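Local atomic coordinates of hypothetical protein MerP (Cupriavidus metallidurans, PDB entry 1OSD), a protein that probably binds mercuric ions in the periplasm as part of bacterial mercury resistance, through a heavy-metal-associated domain. Residues Val21-Lys33 / Ala43-Leu57. Numbering follows the deposited sequence. Where two conformers were deposited one is given.
Sequences VKKAISKVEGVSK and AVVTFDDAKTSVQKL
Leu57 CD2 touches two side chains of 21-33, lying 3.6 Å from Val31 CG2 and 3.7 Å from Ile25 CG2. With Ile25 CG1 anti to the carbonyl carbon (chi1 -60°), CG2 stands anti to the backbone N and also meets Val45 CG1, while CD1 reaches Ala43 CB. Val31 splits its two methyls: CG1 packs against Val45 CG1 at 3.9 Å, and CG2 bears on Phe47 CB as well as on Leu57. Nearby, the side chains of Val28 and Thr52 cross at about a right angle, Val28 CG1 coming to 3.3 Å from Thr52 OG1. With no side chain of its own in the way, Gly30 lets Lys51 CB approach its CA to 3.7 Å. The contacts among Ile25, Val31, Val45 and Leu57 join helix 17-26, the hairpin of strands 31-37 and 42-48, and the start of helix 54-63, as in the ferredoxin-like βαββαβ fold of heavy-metal-associated domains, whose two helices pack on one face of an antiparallel sheet. At the edge of that sheet a classic beta bulge sets Ser32 and Lys33 against Thr46: Ser32 N donates to Thr46 O at 2.8 Å, Lys33 N adds a weak bond to the same oxygen, and Thr46 N returns a nearly straight one to Lys33 O (169°). Thr46 OG1 turns instead to Thr4 on the neighbouring strand. Toward solvent the fit is looser: the charged ends of Glu29 and Lys51 stay apart, OE2 and NZ 5.0 Å from each other and linked through a water.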
ATOM      1  N   VAL A  21       5.801  -2.079  -4.497  1.00 35.20           N
ATOM      2  CA  VAL A  21       4.521  -1.807  -3.809  1.00 34.81           C
ATOM      3  C   VAL A  21       4.501  -0.362  -3.348  1.00 36.17           C
ATOM      4  O   VAL A  21       3.553   0.359  -3.611  1.00 37.46           O
ATOM      5  CB  VAL A  21       4.217  -2.799  -2.670  1.00 34.72           C
ATOM      6  CG1 VAL A  21       2.922  -2.233  -1.707  1.00 34.93           C
ATOM      7  CG2 VAL A  21       4.075  -4.336  -3.174  1.00 36.34           C
ATOM      8  N   LYS A  22       5.617   0.082  -2.758  1.00 35.56           N
ATOM      9  CA  LYS A  22       5.796   1.356  -2.259  1.00 33.03           C
ATOM     10  C   LYS A  22       5.552   2.324  -3.426  1.00 35.17           C
ATOM     11  O   LYS A  22       4.747   3.241  -3.283  1.00 38.37           O
ATOM     12  CB  LYS A  22       7.206   1.518  -1.698  1.00 32.97           C
ATOM     13  CG  LYS A  22       7.499   2.943  -1.063  1.00 33.89           C
ATOM     14  CD  LYS A  22       8.865   2.881  -0.342  1.00 40.31           C
ATOM     15  CE  LYS A  22       9.141   3.777   0.821  1.00 44.48           C
ATOM     16  NZ  LYS A  22       8.335   5.042   0.979  1.00 45.88           N
ATOM     17  N   LYS A  23       6.260   2.170  -4.539  1.00 35.77           N
ATOM     18  CA  LYS A  23       6.077   3.024  -5.709  1.00 38.13           C
ATOM     19  C   LYS A  23       4.607   3.119  -6.151  1.00 38.57           C
ATOM     20  O   LYS A  23       4.041   4.229  -6.268  1.00 35.96           O
ATOM     21  CB  LYS A  23       6.905   2.543  -6.917  1.00 37.17           C
ATOM     22  CG  LYS A  23       8.393   2.722  -6.686  1.00 43.64           C
ATOM     23  CD  LYS A  23       9.280   2.764  -7.961  1.00 50.44           C
ATOM     24  CE  LYS A  23      10.845   2.783  -7.559  1.00 52.36           C
ATOM     25  NZ  LYS A  23      11.710   2.073  -8.567  1.00 54.00           N
ATOM     26  N   ALA A  24       3.996   1.941  -6.383  1.00 35.91           N
ATOM     27  CA  ALA A  24       2.575   1.917  -6.747  1.00 35.97           C
ATOM     28  C   ALA A  24       1.668   2.675  -5.820  1.00 35.28           C
ATOM     29  O   ALA A  24       0.857   3.529  -6.283  1.00 38.68           O
ATOM     30  CB  ALA A  24       2.075   0.450  -6.989  1.00 36.15           C
ATOM     31  N   ILE A  25       1.884   2.619  -4.513  1.00 34.70           N
ATOM     32  CA  ILE A  25       0.995   3.380  -3.623  1.00 34.46           C
ATOM     33  C   ILE A  25       1.273   4.866  -3.631  1.00 34.42           C
ATOM     34  O   ILE A  25       0.386   5.701  -3.650  1.00 30.17           O
ATOM     35  CB  ILE A  25       1.021   2.758  -2.201  0.50 34.22           C
ATOM     36  CG1 ILE A  25       0.534   1.318  -2.335  0.50 34.22           C
ATOM     37  CG2 ILE A  25       0.038   3.475  -1.247  0.50 33.98           C
ATOM     38  CD1 ILE A  25       0.746   0.484  -1.098  0.50 36.39           C
ATOM     39  N   SER A  26       2.558   5.174  -3.645  1.00 38.21           N
ATOM     40  CA  SER A  26       3.028   6.521  -3.492  1.00 39.83           C
ATOM     41  C   SER A  26       2.560   7.392  -4.665  1.00 41.34           C
ATOM     42  O   SER A  26       2.394   8.599  -4.499  1.00 40.43           O
ATOM     43  CB  SER A  26       4.570   6.533  -3.342  1.00 40.20           C
ATOM     44  OG  SER A  26       4.972   6.112  -2.018  1.00 40.27           O
ATOM     45  N   LYS A  27       2.379   6.774  -5.841  1.00 43.64           N
ATOM     46  CA  LYS A  27       1.799   7.444  -7.011  1.00 45.47           C
ATOM     47  C   LYS A  27       0.339   7.884  -6.822  1.00 44.68           C
ATOM     48  O   LYS A  27      -0.128   8.757  -7.558  1.00 45.94           O
ATOM     49  CB  LYS A  27       1.884   6.562  -8.280  1.00 47.68           C
ATOM     50  CG  LYS A  27       3.293   6.567  -9.006  1.00 53.47           C
ATOM     51  CD  LYS A  27       3.178   6.259 -10.583  1.00 57.99           C
ATOM     52  CE  LYS A  27       3.141   4.728 -10.989  1.00 61.86           C
ATOM     53  NZ  LYS A  27       1.948   3.836 -10.491  1.00 59.92           N
ATOM     54  N   VAL A  28      -0.383   7.306  -5.867  1.00 41.52           N
ATOM     55  CA  VAL A  28      -1.801   7.637  -5.642  1.00 41.89           C
ATOM     56  C   VAL A  28      -1.931   8.996  -5.042  1.00 42.43           C
ATOM     57  O   VAL A  28      -1.400   9.254  -3.977  1.00 39.53           O
ATOM     58  CB  VAL A  28      -2.506   6.587  -4.805  1.00 41.20           C
ATOM     59  CG1 VAL A  28      -3.976   6.952  -4.563  1.00 42.85           C
ATOM     60  CG2 VAL A  28      -2.494   5.200  -5.613  1.00 42.12           C
ATOM     61  N   GLU A  29      -2.576   9.867  -5.811  1.00 42.52           N
ATOM     62  CA  GLU A  29      -2.857  11.224  -5.376  1.00 42.78           C
ATOM     63  C   GLU A  29      -3.587  11.170  -4.007  1.00 42.09           C
ATOM     64  O   GLU A  29      -4.642  10.511  -3.853  1.00 41.29           O
ATOM     65  CB  GLU A  29      -3.670  12.099  -6.382  1.00 42.58           C
ATOM     66  CG  GLU A  29      -3.710  13.602  -5.962  1.00 45.39           C
ATOM     67  CD  GLU A  29      -2.336  14.273  -5.873  1.00 45.78           C
ATOM     68  OE1 GLU A  29      -1.352  13.917  -6.606  1.00 52.35           O
ATOM     69  OE2 GLU A  29      -2.231  15.202  -5.093  1.00 54.15           O
ATOM     70  N   GLY A  30      -2.920  11.785  -3.043  1.00 39.09           N
ATOM     71  CA  GLY A  30      -3.518  12.061  -1.749  1.00 40.70           C
ATOM     72  C   GLY A  30      -2.814  11.242  -0.704  1.00 39.40           C
ATOM     73  O   GLY A  30      -3.054  11.397   0.473  1.00 36.08           O
ATOM     74  N   VAL A  31      -1.893  10.378  -1.162  1.00 40.63           N
ATOM     75  CA  VAL A  31      -1.028   9.690  -0.226  1.00 39.86           C
ATOM     76  C   VAL A  31       0.205  10.547   0.200  1.00 40.07           C
ATOM     77  O   VAL A  31       0.886  11.178  -0.617  1.00 40.28           O
ATOM     78  CB  VAL A  31      -0.556   8.400  -0.792  1.00 39.28           C
ATOM     79  CG1 VAL A  31       0.554   7.821   0.064  1.00 39.23           C
ATOM     80  CG2 VAL A  31      -1.698   7.491  -0.992  1.00 39.15           C
ATOM     81  N   SER A  32       0.492  10.496   1.494  1.00 39.93           N
ATOM     82  CA  SER A  32       1.590  11.221   2.184  1.00 41.26           C
ATOM     83  C   SER A  32       2.842  10.438   2.477  1.00 40.90           C
ATOM     84  O   SER A  32       3.940  11.026   2.553  1.00 40.83           O
ATOM     85  CB  SER A  32       1.081  11.710   3.536  1.00 39.48           C
ATOM     86  OG  SER A  32       0.170  12.638   3.138  1.00 47.71           O
ATOM     87  N   LYS A  33       2.662   9.176   2.786  1.00 39.03           N
ATOM     88  CA  LYS A  33       3.761   8.366   3.314  1.00 41.25           C
ATOM     89  C   LYS A  33       3.377   6.906   3.131  1.00 40.75           C
ATOM     90  O   LYS A  33       2.203   6.534   3.380  1.00 41.52           O
ATOM     91  CB  LYS A  33       3.986   8.661   4.801  1.00 41.75           C
ATOM     92  CG  LYS A  33       5.338   8.211   5.357  1.00 43.83           C
ATOM     93  CD  LYS A  33       5.397   8.390   6.900  1.00 49.96           C
ATOM     94  CE  LYS A  33       6.648   7.708   7.585  1.00 55.56           C
ATOM     95  NZ  LYS A  33       8.028   8.175   7.148  1.00 60.17           N
ATOM     96  N   ALA A  43       2.431  -3.006   4.093  1.00 35.29           N
ATOM     97  CA  ALA A  43       2.627  -1.561   3.755  1.00 35.82           C
ATOM     98  C   ALA A  43       1.724  -0.725   4.639  1.00 36.68           C
ATOM     99  O   ALA A  43       0.498  -1.045   4.749  1.00 39.38           O
ATOM    100  CB  ALA A  43       2.313  -1.316   2.258  1.00 35.60           C
ATOM    101  N   VAL A  44       2.298   0.332   5.290  1.00 36.10           N
ATOM    102  CA  VAL A  44       1.611   1.259   6.183  1.00 38.44           C
ATOM    103  C   VAL A  44       1.519   2.599   5.411  1.00 38.01           C
ATOM    104  O   VAL A  44       2.561   3.203   5.041  1.00 35.61           O
ATOM    105  CB  VAL A  44       2.420   1.547   7.598  1.00 36.85           C
ATOM    106  CG1 VAL A  44       1.691   2.633   8.492  1.00 40.76           C
ATOM    107  CG2 VAL A  44       2.928   0.226   8.379  1.00 39.29           C
ATOM    108  N   VAL A  45       0.279   3.026   5.126  1.00 38.83           N
ATOM    109  CA  VAL A  45       0.004   4.136   4.213  1.00 37.62           C
ATOM    110  C   VAL A  45      -0.723   5.177   4.963  1.00 38.41           C
ATOM    111  O   VAL A  45      -1.743   4.909   5.594  1.00 39.36           O
ATOM    112  CB  VAL A  45      -0.907   3.701   3.058  1.00 38.33           C
ATOM    113  CG1 VAL A  45      -1.092   4.846   2.040  1.00 39.39           C
ATOM    114  CG2 VAL A  45      -0.446   2.418   2.433  1.00 40.19           C
ATOM    115  N   THR A  46      -0.156   6.378   4.936  1.00 38.22           N
ATOM    116  CA  THR A  46      -0.761   7.583   5.515  1.00 36.81           C
ATOM    117  C   THR A  46      -1.292   8.442   4.325  1.00 36.79           C
ATOM    118  O   THR A  46      -0.596   8.708   3.339  1.00 32.82           O
ATOM    119  CB  THR A  46       0.246   8.395   6.276  1.00 36.37           C
ATOM    120  OG1 THR A  46       0.646   7.708   7.464  1.00 36.93           O
ATOM    121  CG2 THR A  46      -0.387   9.723   6.755  1.00 37.04           C
ATOM    122  N   PHE A  47      -2.554   8.779   4.416  1.00 35.63           N
ATOM    123  CA  PHE A  47      -3.206   9.373   3.265  1.00 36.80           C
ATOM    124  C   PHE A  47      -4.380  10.263   3.690  1.00 35.94           C
ATOM    125  O   PHE A  47      -4.931  10.179   4.850  1.00 34.03           O
ATOM    126  CB  PHE A  47      -3.708   8.252   2.310  1.00 35.70           C
ATOM    127  CG  PHE A  47      -4.897   7.474   2.856  1.00 35.45           C
ATOM    128  CD1 PHE A  47      -6.195   7.886   2.579  1.00 31.67           C
ATOM    129  CD2 PHE A  47      -4.719   6.287   3.646  1.00 34.66           C
ATOM    130  CE1 PHE A  47      -7.330   7.177   3.074  1.00 28.40           C
ATOM    131  CE2 PHE A  47      -5.865   5.612   4.211  1.00 34.35           C
ATOM    132  CZ  PHE A  47      -7.180   6.066   3.888  1.00 33.90           C
ATOM    133  N   ASP A  48      -4.818  11.073   2.706  1.00 37.31           N
ATOM    134  CA  ASP A  48      -5.973  11.914   2.929  1.00 36.30           C
ATOM    135  C   ASP A  48      -7.249  11.342   2.366  1.00 37.58           C
ATOM    136  O   ASP A  48      -7.340  11.189   1.160  1.00 38.01           O
ATOM    137  CB  ASP A  48      -5.618  13.271   2.386  1.00 36.95           C
ATOM    138  CG  ASP A  48      -6.660  14.305   2.677  1.00 31.55           C
ATOM    139  OD1 ASP A  48      -6.404  15.518   2.314  1.00 36.18           O
ATOM    140  OD2 ASP A  48      -7.800  14.054   3.106  1.00 33.49           O
ATOM    141  N   ASP A  49      -8.198  11.005   3.251  1.00 36.84           N
ATOM    142  CA  ASP A  49      -9.396  10.260   2.942  1.00 38.46           C
ATOM    143  C   ASP A  49     -10.473  11.067   2.199  1.00 37.76           C
ATOM    144  O   ASP A  49     -11.451  10.496   1.695  1.00 35.53           O
ATOM    145  CB  ASP A  49      -9.980   9.598   4.132  1.00 39.33           C
ATOM    146  CG  ASP A  49     -10.677  10.567   5.092  1.00 41.43           C
ATOM    147  OD1 ASP A  49     -11.042  10.059   6.142  1.00 36.13           O
ATOM    148  OD2 ASP A  49     -10.896  11.802   4.930  1.00 44.35           O
ATOM    149  N   ALA A  50     -10.206  12.379   2.079  1.00 36.08           N
ATOM    150  CA  ALA A  50     -10.903  13.239   1.198  1.00 37.03           C
ATOM    151  C   ALA A  50     -10.417  13.143  -0.213  1.00 37.38           C
ATOM    152  O   ALA A  50     -11.122  13.670  -1.096  1.00 39.78           O
ATOM    153  CB  ALA A  50     -10.702  14.709   1.618  1.00 38.57           C
ATOM    154  N   LYS A  51      -9.215  12.612  -0.416  1.00 35.90           N
ATOM    155  CA  LYS A  51      -8.560  12.542  -1.745  1.00 37.24           C
ATOM    156  C   LYS A  51      -8.510  11.153  -2.310  1.00 37.49           C
ATOM    157  O   LYS A  51      -8.463  10.971  -3.573  1.00 39.16           O
ATOM    158  CB  LYS A  51      -7.114  13.104  -1.639  1.00 35.28           C
ATOM    159  CG  LYS A  51      -7.112  14.634  -1.415  0.50 34.33           C
ATOM    160  CD  LYS A  51      -5.941  15.138  -0.760  0.50 33.71           C
ATOM    161  CE  LYS A  51      -5.855  16.729  -0.599  0.50 36.41           C
ATOM    162  NZ  LYS A  51      -4.596  17.304  -1.225  0.50 30.56           N
ATOM    163  N   THR A  52      -8.459  10.161  -1.414  1.00 36.89           N
ATOM    164  CA  THR A  52      -8.401   8.785  -1.827  1.00 36.46           C
ATOM    165  C   THR A  52      -8.947   7.861  -0.756  1.00 36.63           C
ATOM    166  O   THR A  52      -9.446   8.330   0.280  1.00 35.77           O
ATOM    167  CB  THR A  52      -6.922   8.426  -2.315  1.00 37.89           C
ATOM    168  OG1 THR A  52      -6.920   7.168  -2.996  1.00 36.26           O
ATOM    169  CG2 THR A  52      -5.890   8.269  -1.158  1.00 35.63           C
ATOM    170  N   SER A  53      -8.887   6.548  -0.990  1.00 36.61           N
ATOM    171  CA  SER A  53      -9.473   5.596  -0.031  1.00 36.83           C
ATOM    172  C   SER A  53      -8.776   4.274  -0.041  1.00 36.57           C
ATOM    173  O   SER A  53      -7.934   4.018  -0.904  1.00 36.07           O
ATOM    174  CB  SER A  53     -10.973   5.403  -0.371  1.00 39.12           C
ATOM    175  OG  SER A  53     -11.061   4.803  -1.612  1.00 37.34           O
ATOM    176  N   VAL A  54      -9.106   3.411   0.908  1.00 36.76           N
ATOM    177  CA  VAL A  54      -8.438   2.138   1.056  1.00 38.84           C
ATOM    178  C   VAL A  54      -8.633   1.286  -0.180  1.00 39.66           C
ATOM    179  O   VAL A  54      -7.681   0.571  -0.591  1.00 41.65           O
ATOM    180  CB  VAL A  54      -8.929   1.370   2.367  1.00 39.45           C
ATOM    181  CG1 VAL A  54      -8.533  -0.083   2.364  1.00 44.81           C
ATOM    182  CG2 VAL A  54      -8.500   2.139   3.679  1.00 38.21           C
ATOM    183  N   GLN A  55      -9.827   1.351  -0.784  1.00 40.09           N
ATOM    184  CA  GLN A  55     -10.089   0.622  -1.998  1.00 41.04           C
ATOM    185  C   GLN A  55      -9.232   1.080  -3.166  1.00 39.24           C
ATOM    186  O   GLN A  55      -8.780   0.276  -3.936  1.00 36.60           O
ATOM    187  CB  GLN A  55     -11.595   0.567  -2.303  1.00 42.79           C
ATOM    188  CG  GLN A  55     -12.066   1.044  -3.683  1.00 50.64           C
ATOM    189  CD  GLN A  55     -11.775   0.073  -4.825  1.00 61.07           C
ATOM    190  OE1 GLN A  55     -11.687  -1.171  -4.606  1.00 71.97           O
ATOM    191  NE2 GLN A  55     -11.586   0.620  -6.040  1.00 58.97           N
ATOM    192  N   LYS A  56      -8.990   2.385  -3.284  1.00 38.17           N
ATOM    193  CA  LYS A  56      -8.139   2.876  -4.328  1.00 37.41           C
ATOM    194  C   LYS A  56      -6.712   2.453  -4.073  1.00 35.79           C
ATOM    195  O   LYS A  56      -5.958   2.256  -4.990  1.00 33.21           O
ATOM    196  CB  LYS A  56      -8.244   4.402  -4.423  1.00 37.69           C
ATOM    197  CG  LYS A  56      -9.609   4.969  -4.983  1.00 42.53           C
ATOM    198  CD  LYS A  56      -9.825   4.775  -6.512  1.00 49.93           C
ATOM    199  CE  LYS A  56     -11.204   5.326  -7.004  1.00 49.80           C
ATOM    200  NZ  LYS A  56     -11.399   6.700  -6.427  1.00 55.83           N
ATOM    201  N   LEU A  57      -6.285   2.372  -2.825  1.00 35.77           N
ATOM    202  CA  LEU A  57      -4.967   1.846  -2.496  1.00 35.56           C
ATOM    203  C   LEU A  57      -4.763   0.342  -2.828  1.00 35.40           C
ATOM    204  O   LEU A  57      -3.752  -0.124  -3.413  1.00 30.12           O
ATOM    205  CB  LEU A  57      -4.664   2.097  -0.957  1.00 35.11           C
ATOM    206  CG  LEU A  57      -4.623   3.524  -0.511  1.00 40.03           C
ATOM    207  CD1 LEU A  57      -4.391   3.528   1.012  1.00 41.17           C
ATOM    208  CD2 LEU A  57      -3.533   4.434  -1.264  1.00 40.93           C
TER
HETATM  209  O   HOH W   1      -2.337  15.579  -2.160  1.00 54.55           O